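Local structure of putative DNA-binding protein (Bacteroides fragilis, 3BS3) at residues A[11-19]-A[43-51]. The protein probably binds DNA through a helix-turn-helix domain of the XRE family. Sequence-based numbering, arbitrary orientation. Where two conformers were deposited one is given.
Sequences MLNRIKVVL and WCSNKSQPS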
HETATM    1  N   MSE A  11       7.977   4.452  -4.563  1.00 43.54           N
HETATM    2  CA  MSE A  11       6.669   4.041  -5.059  1.00 42.33           C
HETATM    3  C   MSE A  11       5.609   5.035  -4.597  1.00 39.06           C
HETATM    4  O   MSE A  11       5.464   5.336  -3.397  1.00 38.85           O
HETATM    5  CB  MSE A  11       6.357   2.602  -4.617  1.00 42.34           C
HETATM    6  CG  MSE A  11       4.939   2.097  -4.882  1.00 43.65           C
HETATM    7 SE   MSE A  11       4.905   0.157  -4.603  0.70 49.16          SE
HETATM    8  CE  MSE A  11       5.543   0.116  -2.769  1.00 49.74           C
ATOM      9  N   LEU A  12       4.868   5.567  -5.564  1.00 34.38           N
ATOM     10  CA  LEU A  12       3.840   6.523  -5.245  1.00 30.50           C
ATOM     11  C   LEU A  12       2.520   6.017  -5.782  1.00 28.06           C
ATOM     12  O   LEU A  12       2.439   4.909  -6.321  1.00 26.50           O
ATOM     13  CB  LEU A  12       4.194   7.899  -5.824  1.00 30.87           C
ATOM     14  CG  LEU A  12       5.498   8.594  -5.417  1.00 34.01           C
ATOM     15  CD1 LEU A  12       5.735   9.757  -6.350  1.00 33.01           C
ATOM     16  CD2 LEU A  12       5.484   9.073  -3.943  1.00 34.82           C
ATOM     17  N   ASN A  13       1.470   6.814  -5.600  1.00 25.75           N
ATOM     18  CA  ASN A  13       0.193   6.445  -6.152  1.00 24.83           C
ATOM     19  C   ASN A  13      -0.245   7.408  -7.252  1.00 25.09           C
ATOM     20  O   ASN A  13       0.264   8.514  -7.340  1.00 25.43           O
ATOM     21  CB  ASN A  13      -0.859   6.331  -5.040  1.00 24.89           C
ATOM     22  CG  ASN A  13      -1.356   7.689  -4.559  1.00 24.55           C
ATOM     23  OD1 ASN A  13      -2.104   8.366  -5.269  1.00 24.27           O
ATOM     24  ND2 ASN A  13      -0.970   8.072  -3.335  1.00 25.01           N
ATOM     25  N   ARG A  14      -1.200   6.956  -8.049  1.00 24.45           N
ATOM     26  CA  ARG A  14      -1.736   7.737  -9.175  1.00 25.59           C
ATOM     27  C   ARG A  14      -3.173   8.144  -8.949  1.00 26.45           C
ATOM     28  O   ARG A  14      -3.905   8.436  -9.908  1.00 26.05           O
ATOM     29  CB  ARG A  14      -1.631   6.922 -10.482  1.00 25.09           C
ATOM     30  CG  ARG A  14      -0.253   6.469 -10.820  1.00 26.48           C
ATOM     31  CD  ARG A  14      -0.208   5.804 -12.185  1.00 24.90           C
ATOM     32  NE  ARG A  14      -0.531   6.746 -13.268  1.00 23.57           N
ATOM     33  CZ  ARG A  14      -1.641   6.689 -14.013  1.00 24.36           C
ATOM     34  NH1 ARG A  14      -2.572   5.767 -13.783  1.00 25.25           N
ATOM     35  NH2 ARG A  14      -1.833   7.572 -14.992  1.00 24.09           N
ATOM     36  N   ILE A  15      -3.607   8.170  -7.685  1.00 25.20           N
ATOM     37  CA  ILE A  15      -5.020   8.425  -7.420  1.00 26.05           C
ATOM     38  C   ILE A  15      -5.474   9.773  -7.975  1.00 25.68           C
ATOM     39  O   ILE A  15      -6.569   9.892  -8.513  1.00 26.43           O
ATOM     40  CB  ILE A  15      -5.349   8.278  -5.899  1.00 25.29           C
ATOM     41  CG1 ILE A  15      -5.146   6.806  -5.511  1.00 25.98           C
ATOM     42  CG2 ILE A  15      -6.775   8.726  -5.621  1.00 27.55           C
ATOM     43  CD1 ILE A  15      -5.114   6.603  -3.982  1.00 26.28           C
ATOM     44  N   LYS A  16      -4.639  10.808  -7.884  1.00 25.20           N
ATOM     45  CA  LYS A  16      -5.075  12.118  -8.366  0.50 25.61           C
ATOM     46  C   LYS A  16      -5.357  12.086  -9.874  1.00 25.39           C
ATOM     47  O   LYS A  16      -6.359  12.645 -10.330  1.00 24.57           O
ATOM     48  CB  LYS A  16      -4.022  13.172  -8.042  0.50 25.85           C
ATOM     49  CG  LYS A  16      -4.494  14.621  -8.264  0.50 26.49           C
ATOM     50  CD  LYS A  16      -3.341  15.589  -8.027  0.50 30.14           C
ATOM     51  CE  LYS A  16      -2.256  15.422  -9.094  0.50 31.40           C
ATOM     52  NZ  LYS A  16      -2.563  16.123 -10.398  0.50 33.62           N
ATOM     53  N   VAL A  17      -4.483  11.424 -10.635  1.00 25.62           N
ATOM     54  CA  VAL A  17      -4.643  11.392 -12.091  1.00 26.32           C
ATOM     55  C   VAL A  17      -5.885  10.582 -12.444  1.00 27.02           C
ATOM     56  O   VAL A  17      -6.704  11.001 -13.278  1.00 26.54           O
ATOM     57  CB  VAL A  17      -3.402  10.799 -12.786  1.00 26.94           C
ATOM     58  CG1 VAL A  17      -3.675  10.578 -14.283  1.00 27.01           C
ATOM     59  CG2 VAL A  17      -2.221  11.756 -12.585  1.00 27.11           C
ATOM     60  N   VAL A  18      -6.024   9.427 -11.814  1.00 26.77           N
ATOM     61  CA  VAL A  18      -7.159   8.548 -12.136  1.00 27.06           C
ATOM     62  C   VAL A  18      -8.498   9.188 -11.727  1.00 27.33           C
ATOM     63  O   VAL A  18      -9.480   9.072 -12.460  1.00 27.45           O
ATOM     64  CB  VAL A  18      -6.975   7.122 -11.616  1.00 27.26           C
ATOM     65  CG1 VAL A  18      -8.229   6.273 -11.946  1.00 28.88           C
ATOM     66  CG2 VAL A  18      -5.700   6.495 -12.225  1.00 28.00           C
ATOM     67  N   LEU A  19      -8.548   9.837 -10.557  1.00 26.29           N
ATOM     68  CA  LEU A  19      -9.748  10.603 -10.191  1.00 27.15           C
ATOM     69  C   LEU A  19     -10.165  11.571 -11.298  1.00 27.76           C
ATOM     70  O   LEU A  19     -11.343  11.685 -11.657  1.00 28.91           O
ATOM     71  CB  LEU A  19      -9.531  11.389  -8.897  1.00 26.95           C
ATOM     72  CG  LEU A  19      -9.712  10.555  -7.620  1.00 28.90           C
ATOM     73  CD1 LEU A  19      -9.260  11.355  -6.411  1.00 28.75           C
ATOM     74  CD2 LEU A  19     -11.177  10.121  -7.413  1.00 28.45           C
ATOM     75  N   TRP A  43      -3.412  11.486   0.153  1.00 24.57           N
ATOM     76  CA  TRP A  43      -3.062  10.444  -0.816  1.00 24.12           C
ATOM     77  C   TRP A  43      -2.866  11.080  -2.196  1.00 24.85           C
ATOM     78  O   TRP A  43      -1.899  10.760  -2.908  1.00 26.04           O
ATOM     79  CB  TRP A  43      -4.161   9.384  -0.936  1.00 24.69           C
ATOM     80  CG  TRP A  43      -4.393   8.584   0.295  1.00 24.07           C
ATOM     81  CD1 TRP A  43      -3.637   8.586   1.431  1.00 26.01           C
ATOM     82  CD2 TRP A  43      -5.448   7.655   0.511  1.00 25.73           C
ATOM     83  NE1 TRP A  43      -4.164   7.714   2.358  1.00 27.41           N
ATOM     84  CE2 TRP A  43      -5.279   7.130   1.814  1.00 25.36           C
ATOM     85  CE3 TRP A  43      -6.524   7.209  -0.275  1.00 27.74           C
ATOM     86  CZ2 TRP A  43      -6.156   6.182   2.367  1.00 26.51           C
ATOM     87  CZ3 TRP A  43      -7.401   6.252   0.273  1.00 27.32           C
ATOM     88  CH2 TRP A  43      -7.206   5.763   1.587  1.00 26.17           C
ATOM     89  N   CYS A  44      -3.771  11.991  -2.576  1.00 25.45           N
ATOM     90  CA  CYS A  44      -3.719  12.561  -3.941  1.00 26.34           C
ATOM     91  C   CYS A  44      -2.416  13.318  -4.167  1.00 25.74           C
ATOM     92  O   CYS A  44      -1.815  13.257  -5.258  1.00 25.57           O
ATOM     93  CB  CYS A  44      -4.908  13.477  -4.210  1.00 27.60           C
ATOM     94  SG  CYS A  44      -6.307  12.478  -4.569  1.00 33.50           S
ATOM     95  N   SER A  45      -1.979  14.056  -3.143  1.00 25.72           N
ATOM     96  CA  SER A  45      -0.747  14.820  -3.231  1.00 25.72           C
ATOM     97  C   SER A  45       0.493  13.966  -2.941  1.00 25.90           C
ATOM     98  O   SER A  45       1.614  14.463  -2.955  1.00 25.30           O
ATOM     99  CB  SER A  45      -0.804  15.991  -2.255  1.00 26.68           C
ATOM    100  OG  SER A  45      -0.804  15.505  -0.926  1.00 27.73           O
ATOM    101  N   ASN A  46       0.276  12.680  -2.664  1.00 25.20           N
ATOM    102  CA  ASN A  46       1.367  11.761  -2.293  1.00 25.36           C
ATOM    103  C   ASN A  46       2.134  12.173  -1.029  1.00 25.10           C
ATOM    104  O   ASN A  46       3.341  11.867  -0.877  1.00 26.27           O
ATOM    105  CB  ASN A  46       2.325  11.499  -3.474  1.00 25.20           C
ATOM    106  CG  ASN A  46       1.789  10.433  -4.408  1.00 27.10           C
ATOM    107  OD1 ASN A  46       1.797   9.247  -4.080  1.00 26.09           O
ATOM    108  ND2 ASN A  46       1.313  10.853  -5.573  1.00 26.69           N
ATOM    109  N   LYS A  47       1.445  12.904  -0.140  1.00 24.48           N
ATOM    110  CA  LYS A  47       1.966  13.242   1.188  0.50 25.15           C
ATOM    111  C   LYS A  47       1.828  12.077   2.162  1.00 25.05           C
ATOM    112  O   LYS A  47       2.589  11.975   3.130  1.00 25.64           O
ATOM    113  CB  LYS A  47       1.252  14.469   1.764  0.50 24.97           C
ATOM    114  CG  LYS A  47       1.445  15.739   0.966  0.50 25.33           C
ATOM    115  CD  LYS A  47       0.961  16.951   1.742  0.50 25.45           C
ATOM    116  CE  LYS A  47       0.731  18.135   0.815  0.50 26.08           C
ATOM    117  NZ  LYS A  47       0.598  19.400   1.593  0.50 25.09           N
ATOM    118  N   SER A  48       0.826  11.237   1.916  1.00 25.12           N
ATOM    119  CA  SER A  48       0.677   9.988   2.663  0.70 24.96           C
ATOM    120  C   SER A  48       0.144   8.939   1.697  1.00 24.37           C
ATOM    121  O   SER A  48      -0.198   9.251   0.555  1.00 23.57           O
ATOM    122  CB  SER A  48      -0.262  10.155   3.852  0.70 24.79           C
ATOM    123  OG  SER A  48      -1.590  10.316   3.403  0.70 26.58           O
ATOM    124  N   GLN A  49       0.102   7.685   2.146  1.00 23.72           N
ATOM    125  CA  GLN A  49      -0.212   6.589   1.224  1.00 23.62           C
ATOM    126  C   GLN A  49      -1.238   5.622   1.792  1.00 23.73           C
ATOM    127  O   GLN A  49      -1.207   5.330   2.994  1.00 23.72           O
ATOM    128  CB  GLN A  49       1.085   5.806   0.901  1.00 23.22           C
ATOM    129  CG  GLN A  49       2.212   6.606   0.257  1.00 23.64           C
ATOM    130  CD  GLN A  49       1.847   7.140  -1.122  1.00 22.81           C
ATOM    131  OE1 GLN A  49       0.915   6.658  -1.756  1.00 23.91           O
ATOM    132  NE2 GLN A  49       2.585   8.146  -1.583  1.00 25.12           N
ATOM    133  N   PRO A  50      -2.121   5.103   0.929  1.00 24.48           N
ATOM    134  CA  PRO A  50      -3.091   4.083   1.306  1.00 24.33           C
ATOM    135  C   PRO A  50      -2.385   2.742   1.537  1.00 24.72           C
ATOM    136  O   PRO A  50      -1.296   2.502   0.981  1.00 24.72           O
ATOM    137  CB  PRO A  50      -3.991   3.994   0.089  1.00 25.05           C
ATOM    138  CG  PRO A  50      -3.084   4.385  -1.083  1.00 24.84           C
ATOM    139  CD  PRO A  50      -2.219   5.459  -0.507  1.00 24.87           C
ATOM    140  N   SER A  51      -3.002   1.894   2.359  1.00 24.32           N
ATOM    141  CA  SER A  51      -2.574   0.497   2.476  1.00 24.40           C
ATOM    142  C   SER A  51      -2.971  -0.230   1.190  1.00 23.68           C
ATOM    143  O   SER A  51      -3.804   0.273   0.421  1.00 23.74           O
ATOM    144  CB  SER A  51      -3.263  -0.146   3.675  1.00 24.65           C
ATOM    145  OG  SER A  51      -4.646  -0.290   3.397  1.00 26.19           O
TER
HETATM  146  O   HOH W   1      -1.998  10.828  -6.582  1.00 20.03           O
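Residues 11-19 run from an extended lead into helix 15-21 beside the C-terminal end of helix 37-44, bringing the CA atoms of Lys16 and Cys44 to 4.6 Å. The contact belongs to the all-helical helix-turn-helix domain of the XRE family: Asn46 closes helix 37-44 in a Schellman motif, and three amide side chains tie the loop after it to the entrance of helix 15-21. Asn46 suits this place because asparagine tolerates positive phi and its amide reads both polar atoms of one backbone residue. Its OD1 takes Asn13 N in the carbonyl plane at 2.9 Å and 178°, while its ND2 returns a bond to Asn13 O. Gln49, bent at chi2 (-64°), swings its amide back, and NE2 supplies a second in-plane bond to Asn46 OD1, fixing that carboxamide's rotation. Asn13 has CG between its own N and carbonyl carbon (chi1 77°), where OD1 accepts from Ile15 N in an Asx turn just as the helix begins. Both ND2 bonds lie near its amide plane: one ends on Gln49 OE1, the other on Trp43 O, which Asn46 N approaches from the opposite face. Buried Asn13 thus trades bonds with Asn46 through its backbone, and through its side chain gives one to Gln49.

Beneath this polar network, branched Ile15 divides its contacts, CG2 meeting Cys44 SG at 3.9 Å and CD1 reaching Trp43 CE3. Pro50, rigid and apolar, lays CB 3.7 Å above the centre of the Trp43 indole. The compact thiol of Cys44 fits against helix 15-21, with SG 3.7 Å from Leu19 CD1, and a water that accepts from Lys16 N has its oxygen 2.8 Å from both Cys44 O and Asn13 OD1.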